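Local coordinates for protein xyloglucan-specific endo-beta-1,4-glucanase BoGH9A (PDB 6DHT) that cleaves beta-1,4-glucosidic linkages inside the xyloglucan backbone, releasing xyloglucan oligosaccharides, at residues S278-A283 and Y350-K355; A299-Y304 and E356-E361; E217-L222 and P290-R295. One frame throughout, in Å; residues are numbered along the deposited sequence.

Interaction 1 (S278-A283 and Y350-K355); sequences SSRLFA and YFSTGK. With EDO (1,2-ethanediol), chain I.
R280 and S352 have the closest CA atoms of the two segments, 6.4 Å apart, where the last turn of helix 265-281 meets the last turn of helix 339-353. The R280 side chain does the reaching. Its CG runs alongside the serine, 3.2 Å from S352 OG. The chain then bends at chi3 (-54°), which turns NH1 to the same oxygen. R280 NH1 donates to S352 OG over 2.9 Å, with an N-H...O angle of 150°. The hydroxyl sits near the guanidinium edge, tilted 15° out of its plane. F351 CB sits over the rim of one guanidinium face, 4.0 Å from R280 NH1, while the phenyl ring leads away to stack edge-to-face with W386. S352 OG has two carbonyl oxygens to share its one proton, A276 O, its strongest partner, and E348 O. R280 NH2 forms a salt bridge with E348 and a hydrogen bond with Q191. Just beyond, G354 takes a positive phi as helix 339-353 ends, and T353 OG1 closes an ST turn by accepting from K355 N at 3.1 Å. An ethanediol molecule rests on L281, its C1 3.4 Å from L281 CD2. The guanidinium thus joins helix 265-281 to the last turns of helix 339-353 through a neutral hydroxyl and a carboxylate. Its positive charge is probably favoured there by the E348 carboxylate.

Interaction 2 (A299-Y304 and E356-E361); sequences AAEKAY and EIYREE
Y304 and Y358 form a T-shaped aromatic pair between helix 292-309 and the short helix 356-364 of the family 9 catalytic domain, whose fold in this family is an (alpha/alpha)6 barrel. The segment axes stay 13.7 Å apart and run at 49° to each other, leaving long side chains to span the distance. The edge of Y358 points at the face of Y304. Ring centroids are 5.4 Å apart and the planes stand at 85°. Y358 CE1 and Y304 CD1 make the nearest approach, 3.8 Å. L349 of helix 339-353 packs against both tyrosine side chains. Beyond the ring, Y358 OH donates to E301 OE2 over 2.8 Å, using the anti lone pair of the carboxylate oxygen. A water donates to the same hydroxyl, 2.7 Å from Y358 OH, and also to the backbone oxygen of E301. Y304 has CG anti to its own N (chi1 -173°), which carries its hydroxyl to the methylenes of E361, with Y304 OH 3.2 Å from E361 CB. A phenylalanine in place of Y358 could keep the T-shaped pair but would probably leave E301 OE2 without its donor and the water without one acceptor. Two bonds grip the Y358 hydroxyl and are likely to limit the swing of its ring. The Y304 hydroxyl is instead buried against methylenes and has no polar partner in the model, which probably costs some stability.

Interaction 3 (E217-L222 and P290-R295); sequences EMQFNL and PGFSKR
F292 in the first turn of helix 292-309 meets Q219 and L222 on helix 213-226. Its CB points toward that helix. CG is anti to the backbone N (chi1 174°), which places the ring against Q219 and L222. The ring can be followed atom by atom. CG is 3.7 Å from Q219 NE2. CD1 and CE1 come closest to this nitrogen, and F292 CD1 is 3.5 Å from Q219 NE2. CD2, the other ortho carbon, lies a little further from it, at 3.8 Å from Q219 NE2. CE2 also meets Q219 NE2 and adds L222, with F292 CE2 4.1 Å from L222 CD1. At the tip, CZ touches both residues, and F292 CZ lies 3.9 Å from L222 CB. Q219 NE2 therefore sits over the centre of one ring face, 3.3 Å above the plane. The amide plane stands at 73° to the ring, so the amino end is directed at the ring and the amide does not lie flat on it. Q219 gets there by an off-staggered first torsion (chi1 -136°) and a bend at chi2. F282 joins the cluster, packing edge-to-face with F292 and touching Q219. The F292 ring thus joins the start of helix 292-309 to helix 213-226 within the (alpha/alpha)6 barrel of the catalytic domain. At its own start, helix 213-226 carries D213 and D216, two ligands of a bound calcium ion. The amino group over the ring centre is consistent with an amino-aromatic interaction, in which the electron-rich face would attract the partly positive NE2 in this buried contact.

How the interactions relate
Interaction 3 is buried, interaction 2 partly so, and interaction 1 lies at the surface. The chemistry follows this order: ring packing with one amide in interaction 3, a ring pair with a hydrogen-bonded rim in interaction 2, and a charged side chain on a hydroxyl in interaction 1. Interactions 2 and 3 share helix 292-309, one using its first turn and the other a later part. Interaction 1 touches both neighbours: S278 packs on L222, and Y350 and T353 pack on helix 356-364. Helices 265-281 and 292-309 are successive in the chain, as are 339-353 and 356-364, so interaction 1 links the first helix of each pair and interaction 2 the second.

Interaction 1 (S278-A283 and Y350-K355)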
loop_
_atom_site.group_PDB
_atom_site.type_symbol
_atom_site.label_atom_id
_atom_site.label_comp_id
_atom_site.label_asym_id
_atom_site.label_seq_id
_atom_site.Cartn_x
_atom_site.Cartn_y
_atom_site.Cartn_z
ATOM N N SER A 278 12.536 -5.205 -10.779
ATOM C CA SER A 278 11.781 -5.144 -12.027
ATOM C C SER A 278 12.489 -5.845 -13.195
ATOM O O SER A 278 11.833 -6.404 -14.074
ATOM C CB SER A 278 11.466 -3.692 -12.393
ATOM O OG SER A 278 10.707 -3.087 -11.346
ATOM N N SER A 279 13.817 -5.776 -13.212
ATOM C CA SER A 279 14.591 -6.423 -14.262
ATOM C C SER A 279 14.208 -7.896 -14.358
ATOM O O SER A 279 14.000 -8.420 -15.452
ATOM C CB SER A 279 16.080 -6.282 -13.981
ATOM O OG SER A 279 16.802 -6.827 -15.069
ATOM N N ARG A 280 14.088 -8.567 -13.212
ATOM C CA ARG A 280 13.724 -9.980 -13.205
ATOM C C ARG A 280 12.289 -10.192 -13.656
ATOM O O ARG A 280 11.978 -11.102 -14.426
ATOM C CB ARG A 280 13.888 -10.583 -11.805
ATOM C CG ARG A 280 15.257 -10.449 -11.214
ATOM C CD ARG A 280 15.420 -11.297 -9.943
ATOM N NE ARG A 280 14.416 -11.049 -8.908
ATOM C CZ ARG A 280 14.516 -10.120 -7.956
ATOM N NH1 ARG A 280 15.577 -9.335 -7.906
ATOM N NH2 ARG A 280 13.540 -9.973 -7.061
ATOM N N LEU A 281 11.383 -9.357 -13.151
ATOM C CA LEU A 281 9.970 -9.595 -13.396
ATOM C C LEU A 281 9.542 -9.309 -14.818
ATOM O O LEU A 281 8.541 -9.846 -15.272
ATOM C CB LEU A 281 9.097 -8.771 -12.450
ATOM C CG LEU A 281 9.362 -8.962 -10.953
ATOM C CD1 LEU A 281 8.345 -8.134 -10.151
ATOM C CD2 LEU A 281 9.438 -10.378 -10.515
ATOM N N PHE A 282 10.251 -8.404 -15.501
ATOM C CA PHE A 282 9.879 -8.034 -16.856
ATOM C C PHE A 282 10.694 -8.814 -17.919
ATOM O O PHE A 282 10.505 -8.589 -19.106
ATOM C CB PHE A 282 10.030 -6.523 -17.052
ATOM C CG PHE A 282 8.909 -5.720 -16.447
ATOM C CD1 PHE A 282 8.923 -5.388 -15.099
ATOM C CD2 PHE A 282 7.856 -5.284 -17.230
ATOM C CE1 PHE A 282 7.888 -4.647 -14.539
ATOM C CE2 PHE A 282 6.828 -4.529 -16.677
ATOM C CZ PHE A 282 6.857 -4.212 -15.333
ATOM N N ALA A 283 11.550 -9.725 -17.480
ATOM C CA ALA A 283 12.372 -10.539 -18.407
ATOM C C ALA A 283 11.529 -11.323 -19.409
ATOM O O ALA A 283 11.923 -11.469 -20.574
ATOM C CB ALA A 283 13.243 -11.485 -17.624
ATOM N N TYR A 350 21.841 -8.665 -5.644
ATOM C CA TYR A 350 22.348 -10.028 -5.510
ATOM C C TYR A 350 21.452 -11.034 -6.238
ATOM O O TYR A 350 21.943 -11.917 -6.958
ATOM C CB TYR A 350 22.478 -10.418 -4.049
ATOM C CG TYR A 350 22.969 -11.841 -3.796
ATOM C CD1 TYR A 350 24.093 -12.342 -4.452
ATOM C CD2 TYR A 350 22.333 -12.668 -2.881
ATOM C CE1 TYR A 350 24.556 -13.633 -4.209
ATOM C CE2 TYR A 350 22.800 -13.942 -2.620
ATOM C CZ TYR A 350 23.908 -14.422 -3.292
ATOM O OH TYR A 350 24.371 -15.699 -3.037
ATOM N N PHE A 351 20.138 -10.944 -6.054
ATOM C CA PHE A 351 19.259 -11.924 -6.689
ATOM C C PHE A 351 19.151 -11.738 -8.197
ATOM O O PHE A 351 18.990 -12.708 -8.931
ATOM C CB PHE A 351 17.882 -11.953 -6.006
ATOM C CG PHE A 351 17.950 -12.495 -4.600
ATOM C CD1 PHE A 351 18.500 -13.756 -4.358
ATOM C CD2 PHE A 351 17.512 -11.752 -3.528
ATOM C CE1 PHE A 351 18.608 -14.239 -3.081
ATOM C CE2 PHE A 351 17.612 -12.236 -2.239
ATOM C CZ PHE A 351 18.154 -13.488 -2.014
ATOM N N SER A 352 19.316 -10.513 -8.678
ATOM C CA SER A 352 19.284 -10.284 -10.118
ATOM C C SER A 352 20.607 -10.565 -10.855
ATOM O O SER A 352 20.568 -10.886 -12.032
ATOM C CB SER A 352 18.860 -8.861 -10.422
ATOM O OG SER A 352 17.544 -8.637 -9.908
ATOM N N THR A 353 21.741 -10.444 -10.168
ATOM C CA THR A 353 23.045 -10.602 -10.828
ATOM C C THR A 353 23.809 -11.823 -10.352
ATOM O O THR A 353 24.702 -12.300 -11.058
ATOM C CB THR A 353 23.974 -9.380 -10.613
ATOM O OG1 THR A 353 24.445 -9.335 -9.261
ATOM C CG2 THR A 353 23.288 -8.081 -10.998
ATOM N N GLY A 354 23.512 -12.299 -9.150
ATOM C CA GLY A 354 24.251 -13.403 -8.565
ATOM C C GLY A 354 25.589 -13.011 -7.976
ATOM O O GLY A 354 26.280 -13.865 -7.414
ATOM N N LYS A 355 25.951 -11.738 -8.069
ATOM C CA LYS A 355 27.291 -11.301 -7.650
ATOM C C LYS A 355 27.498 -11.229 -6.138
ATOM O O LYS A 355 26.744 -10.580 -5.397
ATOM C CB LYS A 355 27.671 -9.978 -8.320
ATOM C CG LYS A 355 27.748 -10.063 -9.811
ATOM C CD LYS A 355 28.221 -8.758 -10.423
ATOM C CE LYS A 355 28.542 -8.937 -11.899
ATOM N NZ LYS A 355 28.922 -7.652 -12.529
HETATM C C1 EDO I . 9.325 -13.300 -12.233
HETATM O O1 EDO I . 10.738 -13.119 -12.045
HETATM C C2 EDO I . 8.816 -14.182 -11.102
HETATM O O2 EDO I . 9.480 -13.824 -9.881
#

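Interaction 2 (A299-Y304 and E356-E361)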
loop_
_atom_site.group_PDB
_atom_site.type_symbol
_atom_site.label_atom_id
_atom_site.label_comp_id
_atom_site.label_asym_id
_atom_site.label_seq_id
_atom_site.Cartn_x
_atom_site.Cartn_y
_atom_site.Cartn_z
ATOM N N ALA A 299 20.662 0.475 -15.123
ATOM C CA ALA A 299 20.339 1.675 -14.368
ATOM C C ALA A 299 20.477 1.462 -12.869
ATOM O O ALA A 299 20.949 2.329 -12.132
ATOM C CB ALA A 299 18.926 2.126 -14.692
ATOM N N ALA A 300 20.026 0.291 -12.415
ATOM C CA ALA A 300 20.120 -0.056 -11.003
ATOM C C ALA A 300 21.549 -0.073 -10.485
ATOM O O ALA A 300 21.833 0.447 -9.412
ATOM C CB ALA A 300 19.479 -1.429 -10.765
ATOM N N GLU A 301 22.443 -0.679 -11.269
ATOM C CA GLU A 301 23.835 -0.820 -10.858
ATOM C C GLU A 301 24.507 0.555 -10.813
ATOM O O GLU A 301 25.233 0.861 -9.873
ATOM C CB GLU A 301 24.576 -1.815 -11.772
ATOM C CG GLU A 301 24.028 -3.251 -11.642
ATOM C CD GLU A 301 24.968 -4.335 -12.135
ATOM O OE1 GLU A 301 24.791 -4.799 -13.277
ATOM O OE2 GLU A 301 25.855 -4.749 -11.358
ATOM N N LYS A 302 24.163 1.420 -11.763
ATOM C CA LYS A 302 24.687 2.784 -11.753
ATOM C C LYS A 302 24.148 3.582 -10.553
ATOM O O LYS A 302 24.866 4.356 -9.932
ATOM C CB LYS A 302 24.349 3.517 -13.059
ATOM C CG LYS A 302 25.180 3.091 -14.268
ATOM C CD LYS A 302 25.145 4.131 -15.384
ATOM C CE LYS A 302 25.938 5.397 -15.013
ATOM N NZ LYS A 302 25.882 6.446 -16.074
ATOM N N ALA A 303 22.876 3.399 -10.206
ATOM C CA ALA A 303 22.331 4.104 -9.057
ATOM C C ALA A 303 22.940 3.626 -7.745
ATOM O O ALA A 303 23.221 4.414 -6.852
ATOM C CB ALA A 303 20.803 3.945 -9.007
ATOM N N TYR A 304 23.133 2.315 -7.615
ATOM C CA TYR A 304 23.731 1.790 -6.410
ATOM C C TYR A 304 25.169 2.317 -6.264
ATOM O O TYR A 304 25.584 2.713 -5.173
ATOM C CB TYR A 304 23.691 0.255 -6.452
ATOM C CG TYR A 304 24.138 -0.394 -5.174
ATOM C CD1 TYR A 304 25.469 -0.726 -4.973
ATOM C CD2 TYR A 304 23.227 -0.698 -4.170
ATOM C CE1 TYR A 304 25.886 -1.307 -3.809
ATOM C CE2 TYR A 304 23.636 -1.286 -2.995
ATOM C CZ TYR A 304 24.971 -1.594 -2.824
ATOM O OH TYR A 304 25.390 -2.177 -1.659
ATOM N N GLU A 356 28.537 -11.912 -5.676
ATOM C CA GLU A 356 28.853 -11.993 -4.259
ATOM C C GLU A 356 29.142 -10.622 -3.648
ATOM O O GLU A 356 28.935 -10.389 -2.459
ATOM C CB GLU A 356 30.026 -12.968 -4.035
ATOM C CG GLU A 356 29.729 -14.379 -4.524
ATOM C CD GLU A 356 30.927 -15.325 -4.437
ATOM O OE1 GLU A 356 32.036 -14.883 -4.068
ATOM O OE2 GLU A 356 30.750 -16.525 -4.734
ATOM N N ILE A 357 29.613 -9.693 -4.469
ATOM C CA ILE A 357 29.933 -8.372 -3.973
ATOM C C ILE A 357 28.668 -7.679 -3.436
ATOM O O ILE A 357 28.722 -6.954 -2.442
ATOM C CB ILE A 357 30.648 -7.538 -5.061
ATOM C CG1 ILE A 357 31.264 -6.289 -4.458
ATOM C CG2 ILE A 357 29.713 -7.199 -6.222
ATOM C CD1 ILE A 357 32.304 -5.658 -5.375
ATOM N N TYR A 358 27.524 -7.936 -4.070
ATOM C CA TYR A 358 26.253 -7.414 -3.562
ATOM C C TYR A 358 25.754 -8.161 -2.319
ATOM O O TYR A 358 25.259 -7.543 -1.387
ATOM C CB TYR A 358 25.190 -7.448 -4.661
ATOM C CG TYR A 358 25.417 -6.472 -5.775
ATOM C CD1 TYR A 358 25.550 -5.120 -5.502
ATOM C CD2 TYR A 358 25.472 -6.882 -7.093
ATOM C CE1 TYR A 358 25.754 -4.204 -6.499
ATOM C CE2 TYR A 358 25.681 -5.964 -8.113
ATOM C CZ TYR A 358 25.816 -4.625 -7.801
ATOM O OH TYR A 358 26.014 -3.703 -8.805
ATOM N N ARG A 359 25.894 -9.486 -2.312
ATOM C CA ARG A 359 25.550 -10.285 -1.148
ATOM C C ARG A 359 26.229 -9.769 0.118
ATOM O O ARG A 359 25.609 -9.645 1.168
ATOM C CB ARG A 359 25.925 -11.753 -1.365
ATOM C CG ARG A 359 25.620 -12.629 -0.151
ATOM C CD ARG A 359 26.321 -13.954 -0.211
ATOM N NE ARG A 359 25.736 -14.884 0.753
ATOM C CZ ARG A 359 26.015 -14.919 2.055
ATOM N NH1 ARG A 359 26.886 -14.082 2.583
ATOM N NH2 ARG A 359 25.414 -15.805 2.844
ATOM N N GLU A 360 27.524 -9.482 0.027
ATOM C CA GLU A 360 28.262 -9.053 1.198
ATOM C C GLU A 360 27.702 -7.751 1.733
ATOM O O GLU A 360 27.638 -7.566 2.937
ATOM C CB GLU A 360 29.755 -8.915 0.855
ATOM C CG GLU A 360 30.629 -8.241 1.912
ATOM C CD GLU A 360 30.711 -9.011 3.220
ATOM O OE1 GLU A 360 30.368 -10.210 3.242
ATOM O OE2 GLU A 360 31.125 -8.411 4.235
ATOM N N GLU A 361 27.281 -6.862 0.837
ATOM C CA GLU A 361 26.662 -5.608 1.272
ATOM C C GLU A 361 25.337 -5.860 1.994
ATOM O O GLU A 361 25.061 -5.231 3.008
ATOM C CB GLU A 361 26.467 -4.662 0.089
ATOM C CG GLU A 361 27.766 -4.274 -0.655
ATOM C CD GLU A 361 28.826 -3.655 0.255
ATOM O OE1 GLU A 361 28.566 -2.568 0.818
ATOM O OE2 GLU A 361 29.915 -4.259 0.407
HETATM O O HOH W 1 26.672 -1.106 -8.627
#

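Interaction 3 (E217-L222 and P290-R295)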
loop_
_atom_site.group_PDB
_atom_site.type_symbol
_atom_site.label_atom_id
_atom_site.label_comp_id
_atom_site.label_asym_id
_atom_site.label_seq_id
_atom_site.Cartn_x
_atom_site.Cartn_y
_atom_site.Cartn_z
ATOM N N GLU A 217 0.800 -1.579 -14.892
ATOM C CA GLU A 217 0.629 -0.403 -14.062
ATOM C C GLU A 217 1.953 0.048 -13.445
ATOM O O GLU A 217 2.287 1.237 -13.495
ATOM C CB GLU A 217 -0.425 -0.626 -12.972
ATOM C CG GLU A 217 -0.848 0.681 -12.275
ATOM C CD GLU A 217 -1.465 1.673 -13.256
ATOM O OE1 GLU A 217 -2.417 1.281 -13.975
ATOM O OE2 GLU A 217 -0.965 2.827 -13.349
ATOM N N MET A 218 2.714 -0.895 -12.893
ATOM C CA MET A 218 3.990 -0.545 -12.330
ATOM C C MET A 218 4.846 0.121 -13.383
ATOM O O MET A 218 5.531 1.091 -13.088
ATOM C CB MET A 218 4.729 -1.760 -11.749
ATOM C CG MET A 218 3.959 -2.604 -10.726
ATOM S SD MET A 218 3.403 -1.729 -9.254
ATOM C CE MET A 218 1.706 -1.393 -9.688
ATOM N N GLN A 219 4.837 -0.425 -14.600
ATOM C CA GLN A 219 5.731 0.094 -15.634
ATOM C C GLN A 219 5.429 1.541 -15.960
ATOM O O GLN A 219 6.337 2.299 -16.320
ATOM C CB GLN A 219 5.640 -0.764 -16.897
ATOM C CG GLN A 219 7.009 -1.077 -17.530
ATOM C CD GLN A 219 7.670 0.099 -18.262
ATOM O OE1 GLN A 219 7.032 0.834 -19.028
ATOM N NE2 GLN A 219 8.959 0.279 -18.015
ATOM N N PHE A 220 4.169 1.941 -15.811
ATOM C CA PHE A 220 3.811 3.324 -16.101
ATOM C C PHE A 220 4.622 4.274 -15.232
ATOM O O PHE A 220 5.001 5.371 -15.665
ATOM C CB PHE A 220 2.334 3.601 -15.901
ATOM C CG PHE A 220 1.918 4.891 -16.523
ATOM C CD1 PHE A 220 1.603 4.944 -17.871
ATOM C CD2 PHE A 220 1.926 6.064 -15.793
ATOM C CE1 PHE A 220 1.241 6.151 -18.468
ATOM C CE2 PHE A 220 1.563 7.278 -16.396
ATOM C CZ PHE A 220 1.243 7.308 -17.741
ATOM N N ASN A 221 4.870 3.876 -13.987
ATOM C CA ASN A 221 5.696 4.657 -13.094
ATOM C C ASN A 221 7.191 4.329 -13.260
ATOM O O ASN A 221 8.006 5.226 -13.195
ATOM C CB ASN A 221 5.259 4.519 -11.634
ATOM C CG ASN A 221 5.839 5.615 -10.755
ATOM O OD1 ASN A 221 5.318 6.726 -10.745
ATOM N ND2 ASN A 221 6.922 5.334 -10.038
ATOM N N LEU A 222 7.564 3.059 -13.430
ATOM C CA LEU A 222 8.969 2.712 -13.676
ATOM C C LEU A 222 9.560 3.490 -14.854
ATOM O O LEU A 222 10.722 3.925 -14.803
ATOM C CB LEU A 222 9.119 1.220 -13.937
ATOM C CG LEU A 222 8.860 0.329 -12.702
ATOM C CD1 LEU A 222 8.596 -1.148 -13.095
ATOM C CD2 LEU A 222 9.988 0.457 -11.659
ATOM N N PRO A 290 9.984 -4.063 -24.705
ATOM C CA PRO A 290 11.277 -4.442 -25.284
ATOM C C PRO A 290 12.435 -3.656 -24.691
ATOM O O PRO A 290 12.385 -2.430 -24.629
ATOM C CB PRO A 290 11.099 -4.112 -26.772
ATOM C CG PRO A 290 9.973 -3.152 -26.838
ATOM C CD PRO A 290 9.053 -3.545 -25.720
ATOM N N GLY A 291 13.450 -4.367 -24.222
ATOM C CA GLY A 291 14.640 -3.738 -23.702
ATOM C C GLY A 291 14.583 -3.273 -22.265
ATOM O O GLY A 291 15.601 -2.879 -21.703
ATOM N N PHE A 292 13.413 -3.315 -21.634
ATOM C CA PHE A 292 13.324 -2.729 -20.300
ATOM C C PHE A 292 14.120 -3.510 -19.243
ATOM O O PHE A 292 14.811 -2.931 -18.409
ATOM C CB PHE A 292 11.861 -2.564 -19.882
ATOM C CG PHE A 292 11.688 -2.110 -18.463
ATOM C CD1 PHE A 292 12.218 -0.913 -18.021
ATOM C CD2 PHE A 292 10.990 -2.898 -17.571
ATOM C CE1 PHE A 292 12.079 -0.528 -16.715
ATOM C CE2 PHE A 292 10.819 -2.497 -16.259
ATOM C CZ PHE A 292 11.364 -1.330 -15.832
ATOM N N SER A 293 14.009 -4.831 -19.254
ATOM C CA SER A 293 14.711 -5.635 -18.265
ATOM C C SER A 293 16.195 -5.290 -18.231
ATOM O O SER A 293 16.749 -5.034 -17.171
ATOM C CB SER A 293 14.526 -7.127 -18.534
ATOM O OG SER A 293 15.324 -7.889 -17.646
ATOM N N LYS A 294 16.834 -5.281 -19.404
ATOM C CA LYS A 294 18.248 -4.933 -19.503
ATOM C C LYS A 294 18.541 -3.506 -19.063
ATOM O O LYS A 294 19.460 -3.248 -18.289
ATOM C CB LYS A 294 18.701 -5.132 -20.950
ATOM C CG LYS A 294 20.183 -4.914 -21.186
ATOM C CD LYS A 294 20.496 -4.918 -22.681
ATOM C CE LYS A 294 21.984 -4.795 -22.935
ATOM N NZ LYS A 294 22.700 -6.047 -22.561
ATOM N N ARG A 295 17.745 -2.568 -19.544
ATOM C CA ARG A 295 17.918 -1.173 -19.160
ATOM C C ARG A 295 17.771 -0.958 -17.650
ATOM O O ARG A 295 18.525 -0.210 -17.039
ATOM C CB ARG A 295 16.911 -0.312 -19.923
ATOM C CG ARG A 295 17.005 1.139 -19.616
ATOM C CD ARG A 295 16.070 1.960 -20.477
ATOM N NE ARG A 295 16.222 3.382 -20.164
ATOM C CZ ARG A 295 15.344 4.327 -20.484
ATOM N NH1 ARG A 295 14.216 4.012 -21.121
ATOM N NH2 ARG A 295 15.595 5.583 -20.138
#